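Oligoribonuclease (Colwellia psychrerythraea, PDB 6A4D) hydrolyses small RNAs as an exonuclease of the oligoribonuclease family, acting on very short oligonucleotides. Local coordinates at the 5'-O-[(S)-hydroxy(4-nitrophenoxy)phosphoryl]thymidine site and the interface of chains A and B. Numbering follows the deposited sequence. Chains: chain A/B, Oligoribonuclease.

Contact 1: the 5'-O-[(S)-hydroxy(4-nitrophenoxy)phosphoryl]thymidine site. Residues chain A 16-18, 20-21, 62, 64-65, 69, 110-111, 114, 138, 141, 155-157, 169-170, 173; chain B 132-133. With 9RC (5'-O-[(S)-hydroxy(4-nitrophenoxy)phosphoryl]thymidine), chain C; 9RC (5'-O-[(S)-hydroxy(4-nitrophenoxy)phosphoryl]thymidine), chain D.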
# COMPACT_ATOMS: atom_id res chain seq x y z
N LEU A 16 -9.50 -7.63 6.64
CA LEU A 16 -9.23 -7.95 8.03
C LEU A 16 -9.98 -6.99 8.93
O LEU A 16 -10.19 -5.84 8.58
CB LEU A 16 -7.74 -7.76 8.35
CG LEU A 16 -6.68 -8.70 7.79
CD1 LEU A 16 -5.35 -8.54 8.53
CD2 LEU A 16 -7.07 -10.15 7.85
N GLU A 17 -10.35 -7.46 10.11
CA GLU A 17 -10.75 -6.57 11.19
C GLU A 17 -9.68 -6.72 12.25
O GLU A 17 -9.09 -7.81 12.41
CB GLU A 17 -12.14 -6.90 11.71
CG GLU A 17 -13.29 -6.85 10.68
CD GLU A 17 -13.23 -5.63 9.78
OE1 GLU A 17 -13.08 -4.51 10.30
OE2 GLU A 17 -13.27 -5.79 8.53
N MET A 18 -9.39 -5.61 12.94
CA MET A 18 -8.39 -5.57 13.99
C MET A 18 -8.98 -4.84 15.23
O MET A 18 -10.12 -4.40 15.22
CB MET A 18 -7.20 -4.82 13.46
CG MET A 18 -6.65 -5.33 12.16
SD MET A 18 -7.44 -4.70 10.65
CE MET A 18 -6.00 -4.42 9.65
N GLY A 20 -7.58 -2.16 16.41
CA GLY A 20 -7.24 -0.76 16.23
C GLY A 20 -6.39 -0.61 15.02
O GLY A 20 -6.22 -1.58 14.25
N LEU A 21 -5.82 0.59 14.89
CA LEU A 21 -5.01 1.01 13.75
C LEU A 21 -3.52 0.72 13.82
O LEU A 21 -2.83 0.86 12.82
CB LEU A 21 -5.16 2.51 13.52
CG LEU A 21 -6.40 3.05 12.80
CD1 LEU A 21 -6.79 2.35 11.49
CD2 LEU A 21 -7.56 2.96 13.76
N ASN A 62 -9.88 0.01 21.29
CA ASN A 62 -10.33 1.42 21.27
C ASN A 62 -11.88 1.60 21.20
O ASN A 62 -12.62 0.61 20.99
CB ASN A 62 -9.57 2.23 20.22
CG ASN A 62 -10.00 1.93 18.79
OD1 ASN A 62 -11.12 1.46 18.51
ND2 ASN A 62 -9.10 2.26 17.85
N TRP A 64 -14.07 3.23 19.13
CA TRP A 64 -14.55 2.89 17.78
C TRP A 64 -14.80 1.39 17.71
O TRP A 64 -15.93 0.96 17.33
CB TRP A 64 -13.54 3.29 16.72
CG TRP A 64 -14.10 3.24 15.33
CD1 TRP A 64 -14.71 4.26 14.64
CD2 TRP A 64 -14.11 2.12 14.44
NE1 TRP A 64 -15.08 3.85 13.39
CE2 TRP A 64 -14.74 2.53 13.23
CE3 TRP A 64 -13.65 0.79 14.55
CZ2 TRP A 64 -14.92 1.67 12.14
CZ3 TRP A 64 -13.84 -0.06 13.45
CH2 TRP A 64 -14.47 0.38 12.26
N CYS A 65 -13.79 0.61 18.13
CA CYS A 65 -13.86 -0.82 17.98
C CYS A 65 -14.91 -1.47 18.85
O CYS A 65 -15.63 -2.34 18.37
CB CYS A 65 -12.49 -1.49 18.15
SG CYS A 65 -11.27 -1.13 16.86
N HIS A 69 -17.49 -3.16 16.37
CA HIS A 69 -17.42 -4.63 16.46
C HIS A 69 -18.39 -5.17 17.44
O HIS A 69 -18.90 -6.30 17.25
CB HIS A 69 -16.02 -5.12 16.79
CG HIS A 69 -15.02 -4.74 15.76
ND1 HIS A 69 -13.70 -4.46 16.06
CD2 HIS A 69 -15.16 -4.53 14.43
CE1 HIS A 69 -13.08 -4.11 14.94
NE2 HIS A 69 -13.94 -4.15 13.95
N ASN A 110 -9.16 -2.39 -0.59
CA ASN A 110 -9.13 -0.95 -0.38
C ASN A 110 -8.13 -0.70 0.75
O ASN A 110 -8.23 -1.33 1.77
CB ASN A 110 -10.51 -0.44 0.05
CG ASN A 110 -11.48 -0.26 -1.11
OD1 ASN A 110 -12.30 -1.13 -1.39
ND2 ASN A 110 -11.42 0.90 -1.74
N SER A 111 -7.22 0.26 0.60
CA SER A 111 -6.20 0.57 1.62
C SER A 111 -5.60 -0.72 2.18
O SER A 111 -5.39 -0.91 3.41
CB SER A 111 -6.75 1.50 2.72
OG SER A 111 -6.81 2.82 2.23
N GLN A 114 -2.59 -1.24 4.66
CA GLN A 114 -2.82 -1.23 6.08
C GLN A 114 -2.98 -2.63 6.59
O GLN A 114 -2.40 -2.99 7.62
CB GLN A 114 -4.02 -0.39 6.45
CG GLN A 114 -4.42 -0.42 7.93
CD GLN A 114 -3.39 0.21 8.89
OE1 GLN A 114 -2.43 0.86 8.51
NE2 GLN A 114 -3.65 0.04 10.14
N SER A 138 -8.34 1.90 -3.49
CA SER A 138 -8.39 3.28 -3.02
C SER A 138 -7.39 4.17 -3.70
O SER A 138 -7.61 5.35 -3.72
CB SER A 138 -8.17 3.36 -1.51
OG SER A 138 -9.11 2.56 -0.87
N LYS A 141 -9.59 5.07 -6.42
CA LYS A 141 -10.48 6.08 -5.84
C LYS A 141 -9.91 7.49 -5.73
O LYS A 141 -10.57 8.47 -6.09
CB LYS A 141 -10.98 5.62 -4.48
CG LYS A 141 -12.25 6.33 -4.08
CD LYS A 141 -12.33 6.45 -2.56
CE LYS A 141 -12.26 5.10 -1.86
NZ LYS A 141 -13.47 4.28 -2.13
N VAL A 155 -20.16 4.05 -7.81
CA VAL A 155 -19.61 3.18 -6.72
C VAL A 155 -20.63 3.09 -5.63
O VAL A 155 -21.16 4.12 -5.22
CB VAL A 155 -18.32 3.77 -6.16
CG1 VAL A 155 -17.77 3.01 -4.95
CG2 VAL A 155 -17.28 3.82 -7.25
N VAL A 156 -20.90 1.87 -5.16
CA VAL A 156 -21.84 1.54 -4.09
C VAL A 156 -21.12 1.33 -2.76
O VAL A 156 -20.28 0.42 -2.60
CB VAL A 156 -22.60 0.23 -4.41
CG1 VAL A 156 -23.62 -0.13 -3.31
CG2 VAL A 156 -23.31 0.34 -5.76
N LYS A 157 -21.51 2.11 -1.76
CA LYS A 157 -20.84 2.11 -0.47
C LYS A 157 -21.38 1.07 0.53
O LYS A 157 -20.68 0.13 0.82
CB LYS A 157 -20.84 3.51 0.13
CG LYS A 157 -19.49 4.20 0.02
CD LYS A 157 -19.57 5.63 0.54
CE LYS A 157 -19.55 5.70 2.06
NZ LYS A 157 -18.15 5.72 2.58
N GLU A 169 -17.61 -5.74 -1.75
CA GLU A 169 -17.63 -4.31 -1.99
C GLU A 169 -16.42 -3.65 -2.75
O GLU A 169 -16.61 -2.77 -3.55
CB GLU A 169 -17.84 -3.58 -0.66
CG GLU A 169 -19.25 -3.06 -0.45
CD GLU A 169 -19.38 -2.26 0.83
OE1 GLU A 169 -20.25 -2.66 1.64
OE2 GLU A 169 -18.62 -1.26 1.01
N SER A 170 -15.21 -4.04 -2.42
CA SER A 170 -14.00 -3.55 -3.07
C SER A 170 -13.97 -4.03 -4.51
O SER A 170 -13.65 -3.25 -5.40
CB SER A 170 -12.72 -4.08 -2.36
OG SER A 170 -12.82 -3.95 -0.95
N GLU A 173 -16.35 -2.20 -6.46
CA GLU A 173 -15.87 -0.85 -6.74
C GLU A 173 -14.91 -0.82 -7.95
O GLU A 173 -14.99 0.04 -8.78
CB GLU A 173 -15.20 -0.22 -5.52
CG GLU A 173 -14.74 1.24 -5.73
CD GLU A 173 -13.96 1.79 -4.52
OE1 GLU A 173 -13.92 1.10 -3.46
OE2 GLU A 173 -13.37 2.90 -4.63
N TYR B 132 -4.53 9.09 5.01
CA TYR B 132 -4.12 7.73 5.38
C TYR B 132 -3.92 6.84 4.11
O TYR B 132 -3.16 5.87 4.18
CB TYR B 132 -5.03 7.07 6.47
CG TYR B 132 -6.44 6.84 6.00
CD1 TYR B 132 -6.77 5.72 5.23
CD2 TYR B 132 -7.47 7.78 6.26
CE1 TYR B 132 -8.06 5.54 4.74
CE2 TYR B 132 -8.76 7.60 5.78
CZ TYR B 132 -9.05 6.49 5.01
OH TYR B 132 -10.31 6.27 4.54
N ARG B 133 -4.50 7.23 2.96
CA ARG B 133 -4.41 6.48 1.71
C ARG B 133 -3.09 6.61 1.03
O ARG B 133 -2.38 7.60 1.21
CB ARG B 133 -5.50 6.90 0.73
CG ARG B 133 -6.84 6.36 1.19
CD ARG B 133 -7.95 6.77 0.25
NE ARG B 133 -9.25 6.36 0.79
CZ ARG B 133 -10.39 7.06 0.68
NH1 ARG B 133 -10.44 8.22 0.01
NH2 ARG B 133 -11.51 6.58 1.23
OAJ 9RC C . -5.79 2.92 8.03
CAE 9RC C . -6.61 3.80 8.32
NAI 9RC C . -6.18 4.93 9.00
CAL 9RC C . -7.08 5.94 9.33
OAS 9RC C . -6.65 6.92 9.95
CAT 9RC C . -8.43 5.82 8.96
CAU 9RC C . -9.37 6.83 9.27
CAF 9RC C . -8.83 4.68 8.29
NAB 9RC C . -7.90 3.67 7.98
CAA 9RC C . -8.29 2.44 7.29
OAC 9RC C . -8.59 2.69 5.94
CAD 9RC C . -9.57 1.91 7.87
CAH 9RC C . -9.95 0.92 6.84
OAK 9RC C . -9.36 -0.30 7.21
CAG 9RC C . -9.30 1.48 5.58
CAR 9RC C . -10.39 1.92 4.66
OAQ 9RC C . -9.74 2.60 3.59
PAP 9RC C . -10.62 3.23 2.45
OAO 9RC C . -9.55 3.67 1.34
OAN 9RC C . -11.19 4.48 3.01
OAM 9RC C . -11.59 2.03 2.18
CAV 9RC C . -12.69 1.68 1.41
CAW 9RC C . -13.22 0.34 1.52
CAY 9RC C . -14.32 -0.10 0.70
CBA 9RC C . -14.94 0.80 -0.23
NBB 9RC C . -15.99 0.54 -1.08
OBD 9RC C . -17.24 1.58 -1.29
OBC 9RC C . -15.93 -0.58 -1.89
CAZ 9RC C . -14.39 2.09 -0.28
CAX 9RC C . -13.30 2.55 0.49
OAJ 9RC D . -9.91 1.39 14.99
CAE 9RC D . -10.40 1.80 13.94
NAI 9RC D . -11.04 3.05 13.94
CAL 9RC D . -11.61 3.57 12.79
OAS 9RC D . -12.19 4.64 12.86
CAT 9RC D . -11.54 2.85 11.60
CAU 9RC D . -12.12 3.37 10.43
CAF 9RC D . -10.89 1.63 11.62
NAB 9RC D . -10.31 1.10 12.80
CAA 9RC D . -9.60 -0.23 12.81
OAC 9RC D . -9.27 -0.62 11.47
CAD 9RC D . -10.45 -1.35 13.36
CAH 9RC D . -11.01 -1.97 12.11
OAK 9RC D . -11.32 -3.34 12.26
CAG 9RC D . -9.88 -1.88 11.19
CAR 9RC D . -10.37 -2.03 9.70
OAQ 9RC D . -11.22 -0.93 9.23
PAP 9RC D . -12.72 -1.20 8.55
OAO 9RC D . -12.62 -1.90 7.22
OAN 9RC D . -13.44 -2.09 9.66
OAM 9RC D . -13.61 0.13 8.52
CAV 9RC D . -13.96 0.91 7.45
CAW 9RC D . -14.28 2.23 7.79
CAY 9RC D . -14.66 3.14 6.82
CBA 9RC D . -14.72 2.73 5.48
NBB 9RC D . -15.09 3.64 4.58
OBD 9RC D . -14.06 4.33 3.76
OBC 9RC D . -16.56 3.95 4.48
CAZ 9RC D . -14.40 1.41 5.12
CAX 9RC D . -14.02 0.49 6.10
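Two copies of the thymidine 4-nitrophenyl phosphodiester, a substrate-like nucleotide, follow one another in the exonuclease active-site cleft, the 3'-hydroxyl OAK of 9RC (chain C) donating to the ester oxygen OAQ of 9RC (chain D), and an aromatic side chain stacks on each thymine. B:Tyr132, reaching in from the other subunit, lays its ring almost parallel (5°) to the base of 9RC (chain C), centroids 3.7 Å apart. Its CG takes the crowded position between backbone N and carbonyl carbon (chi1 65°). That pose also carries the phenol OH to phosphate oxygen OAN, which meets the tyrosine ring at its edge. B:Arg133, extended from CG to NE, approaches the same phosphate side-on: NE reaches OAO of 9RC (chain C) at 2.8 Å while NH2 bonds to OAN. A:Ser111 OG and A:Ser138 OG also donate to OAO, so three donors grip this oxygen.

The base of the poorly ordered 9RC (chain D) stacks on A:Trp64, whose six-membered ring is 3.5 Å away between centroids and tilted by 13°. A:Leu21 spans both nucleotides, with CD1 over the thymine of 9RC (chain C) and CD2 over that of 9RC (chain D). At the sugar of 9RC (chain D), A:Glu17, an acidic residue of the DEDDh exonuclease motif, accepts from the 3'-hydroxyl OAK through OE1 (2.9 Å), met from above the carboxylate plane. A:Asn62 ND2 donates to thymine carbonyl OAJ of 9RC (chain D) at 3.1 Å, keeping this oxygen within its amide plane.

Contact 2: the interface of chains A and B. Residues chain A 147-148, 180-184; chain B 181-184.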
# COMPACT_ATOMS: atom_id res chain seq x y z
N TRP A 147 -9.65 13.14 -11.19
CA TRP A 147 -9.68 13.16 -12.62
C TRP A 147 -11.09 12.92 -13.12
O TRP A 147 -11.39 13.30 -14.23
CB TRP A 147 -8.76 12.07 -13.23
CG TRP A 147 -7.30 12.23 -13.00
CD1 TRP A 147 -6.68 13.30 -12.45
CD2 TRP A 147 -6.25 11.28 -13.32
NE1 TRP A 147 -5.32 13.07 -12.38
CE2 TRP A 147 -5.04 11.84 -12.91
CE3 TRP A 147 -6.25 9.99 -13.82
CZ2 TRP A 147 -3.84 11.19 -13.07
CZ3 TRP A 147 -5.05 9.34 -14.01
CH2 TRP A 147 -3.86 9.92 -13.61
N LYS A 148 -11.97 12.23 -12.41
CA LYS A 148 -13.29 11.99 -13.00
C LYS A 148 -14.28 11.67 -11.91
O LYS A 148 -14.89 10.58 -11.86
CB LYS A 148 -13.17 10.86 -14.05
CG LYS A 148 -14.29 10.82 -15.03
CD LYS A 148 -14.14 9.68 -16.01
CE LYS A 148 -15.32 9.68 -16.99
NZ LYS A 148 -15.13 8.58 -17.98
N LEU A 180 -16.07 2.39 -16.19
CA LEU A 180 -16.21 3.82 -16.41
C LEU A 180 -14.94 4.64 -16.48
O LEU A 180 -14.97 5.78 -16.92
CB LEU A 180 -17.13 4.44 -15.34
CG LEU A 180 -18.53 3.83 -15.25
CD1 LEU A 180 -19.26 4.37 -14.04
CD2 LEU A 180 -19.33 4.12 -16.53
N PHE A 181 -13.81 4.10 -16.06
CA PHE A 181 -12.63 4.95 -15.85
C PHE A 181 -11.41 4.46 -16.52
O PHE A 181 -10.54 5.23 -16.76
CB PHE A 181 -12.42 5.09 -14.34
CG PHE A 181 -11.42 6.14 -13.89
CD1 PHE A 181 -11.24 7.36 -14.57
CD2 PHE A 181 -10.75 5.96 -12.67
CE1 PHE A 181 -10.35 8.30 -14.07
CE2 PHE A 181 -9.90 6.90 -12.16
CZ PHE A 181 -9.69 8.07 -12.85
N PHE A 182 -11.37 3.20 -16.92
CA PHE A 182 -10.28 2.67 -17.65
C PHE A 182 -10.67 2.50 -19.08
O PHE A 182 -11.81 2.18 -19.37
CB PHE A 182 -9.94 1.30 -17.05
CG PHE A 182 -9.16 1.38 -15.79
CD1 PHE A 182 -7.80 1.66 -15.82
CD2 PHE A 182 -9.77 1.26 -14.58
CE1 PHE A 182 -7.05 1.73 -14.66
CE2 PHE A 182 -9.03 1.38 -13.39
CZ PHE A 182 -7.68 1.60 -13.44
N LYS A 183 -9.70 2.62 -19.98
CA LYS A 183 -9.97 2.58 -21.41
C LYS A 183 -10.12 1.12 -21.83
O LYS A 183 -11.19 0.72 -22.28
CB LYS A 183 -8.85 3.27 -22.21
CG LYS A 183 -9.35 4.07 -23.36
CD LYS A 183 -8.22 4.62 -24.21
CE LYS A 183 -7.44 5.74 -23.57
NZ LYS A 183 -8.32 6.82 -23.09
N LEU A 184 -9.07 0.32 -21.65
CA LEU A 184 -9.14 -1.13 -21.96
C LEU A 184 -10.37 -1.62 -22.75
O LEU A 184 -10.63 -1.20 -23.88
CB LEU A 184 -9.04 -1.95 -20.66
CG LEU A 184 -10.29 -2.18 -19.80
CD1 LEU A 184 -11.02 -3.48 -20.09
CD2 LEU A 184 -9.87 -2.23 -18.35
N PHE B 181 -4.39 4.46 -20.75
CA PHE B 181 -5.14 3.44 -19.99
C PHE B 181 -6.39 3.95 -19.32
O PHE B 181 -7.33 3.21 -19.21
CB PHE B 181 -4.18 2.82 -18.99
CG PHE B 181 -4.65 1.57 -18.31
CD1 PHE B 181 -5.42 0.64 -18.91
CD2 PHE B 181 -4.15 1.28 -17.01
CE1 PHE B 181 -5.78 -0.50 -18.24
CE2 PHE B 181 -4.49 0.14 -16.35
CZ PHE B 181 -5.26 -0.78 -16.98
N PHE B 182 -6.40 5.20 -18.86
CA PHE B 182 -7.61 5.80 -18.28
C PHE B 182 -8.41 6.43 -19.39
O PHE B 182 -7.91 6.83 -20.41
CB PHE B 182 -7.28 6.83 -17.18
CG PHE B 182 -6.72 6.19 -15.90
CD1 PHE B 182 -7.56 5.71 -14.92
CD2 PHE B 182 -5.36 6.02 -15.71
CE1 PHE B 182 -7.05 5.11 -13.74
CE2 PHE B 182 -4.85 5.47 -14.53
CZ PHE B 182 -5.67 4.98 -13.56
N LYS B 183 -9.68 6.49 -19.14
CA LYS B 183 -10.66 7.10 -20.00
C LYS B 183 -11.12 8.35 -19.27
O LYS B 183 -12.01 8.25 -18.43
CB LYS B 183 -11.83 6.12 -20.08
CG LYS B 183 -12.91 6.52 -21.02
CD LYS B 183 -14.21 5.84 -20.64
CE LYS B 183 -14.23 4.38 -21.00
NZ LYS B 183 -15.21 3.70 -20.12
N LEU B 184 -10.53 9.50 -19.56
CA LEU B 184 -10.88 10.68 -18.79
C LEU B 184 -12.06 11.37 -19.44
O LEU B 184 -13.17 11.29 -18.93
CB LEU B 184 -9.69 11.63 -18.64
CG LEU B 184 -8.39 11.06 -18.09
CD1 LEU B 184 -7.49 12.25 -17.78
CD2 LEU B 184 -8.55 10.18 -16.85
O HOH W 1 -6.63 9.22 -21.68
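B:Lys183, B:Leu184 and B:Phe182 bury the most surface in this patch, where the C-terminal tails of two identical subunits cross in a short antiparallel beta bridge centred on the two Phe182 residues. Backbone pairing and the aromatic packing around it join the subunits in this part of the interface, probably that of the homodimer known for the family.

At B:Lys183 the main chain does the bonding. Its N donates almost straight (176° at H) to A:Phe181 O at 2.8 Å, arriving from above the carbonyl plane. In the symmetric bond, A:Lys183 N meets B:Phe181 O at 2.6 Å. The B:Lys183 side chain leaves with CG anti to the backbone N (chi1 -175°) and bends at chi3, passing along the carbonyls of A:Leu180 and A:Phe182. Its own carbonyl O receives A:Lys148 NZ, and this same NZ lies nearly along the C=O axis of A:Leu180, 3.0 Å from its O. A:Lys148 thereby ties the end of helix 163-180 to the partner's tail.

B:Phe182 is held on both faces: the edge of the A:Trp147 indole meets one, with CZ3 3.7 Å from CD2 and the planes at 87°, while A:Phe182 lies toward the rim of the other, side by side and pointing the same way. B:Phe182 CD1 in turn sits over the centre of the A:Phe181 ring. B:Leu184 projects CD2 between A:Trp147 and A:Phe181, 3.8 Å from CE3 of the indole.

A:Lys183, bent at chi3 and chi4, curls back so that its terminal amine nitrogen NZ reaches B:Phe182 O at 2.7 Å; a water also bridges the pair.

About 24 Å separates the centres of the C-alpha atoms in contact 1 and contact 2. Two helices connect them in chain A. Helix 137-147 supplies A:Ser138 and A:Lys141 to contact 1 and ends at A:Trp147 in contact 2; helix 163-180 carries A:Glu169, A:Ser170 and A:Glu173 along the cleft before A:Leu180 leads into the crossed tails. Chain B enters both contacts, so subunit pairing in contact 2 may help place B:Tyr132 over the thymine and B:Arg133 beside the phosphate in contact 1. By two-fold symmetry each cleft would borrow from its partner, making the dimer the plausible working unit.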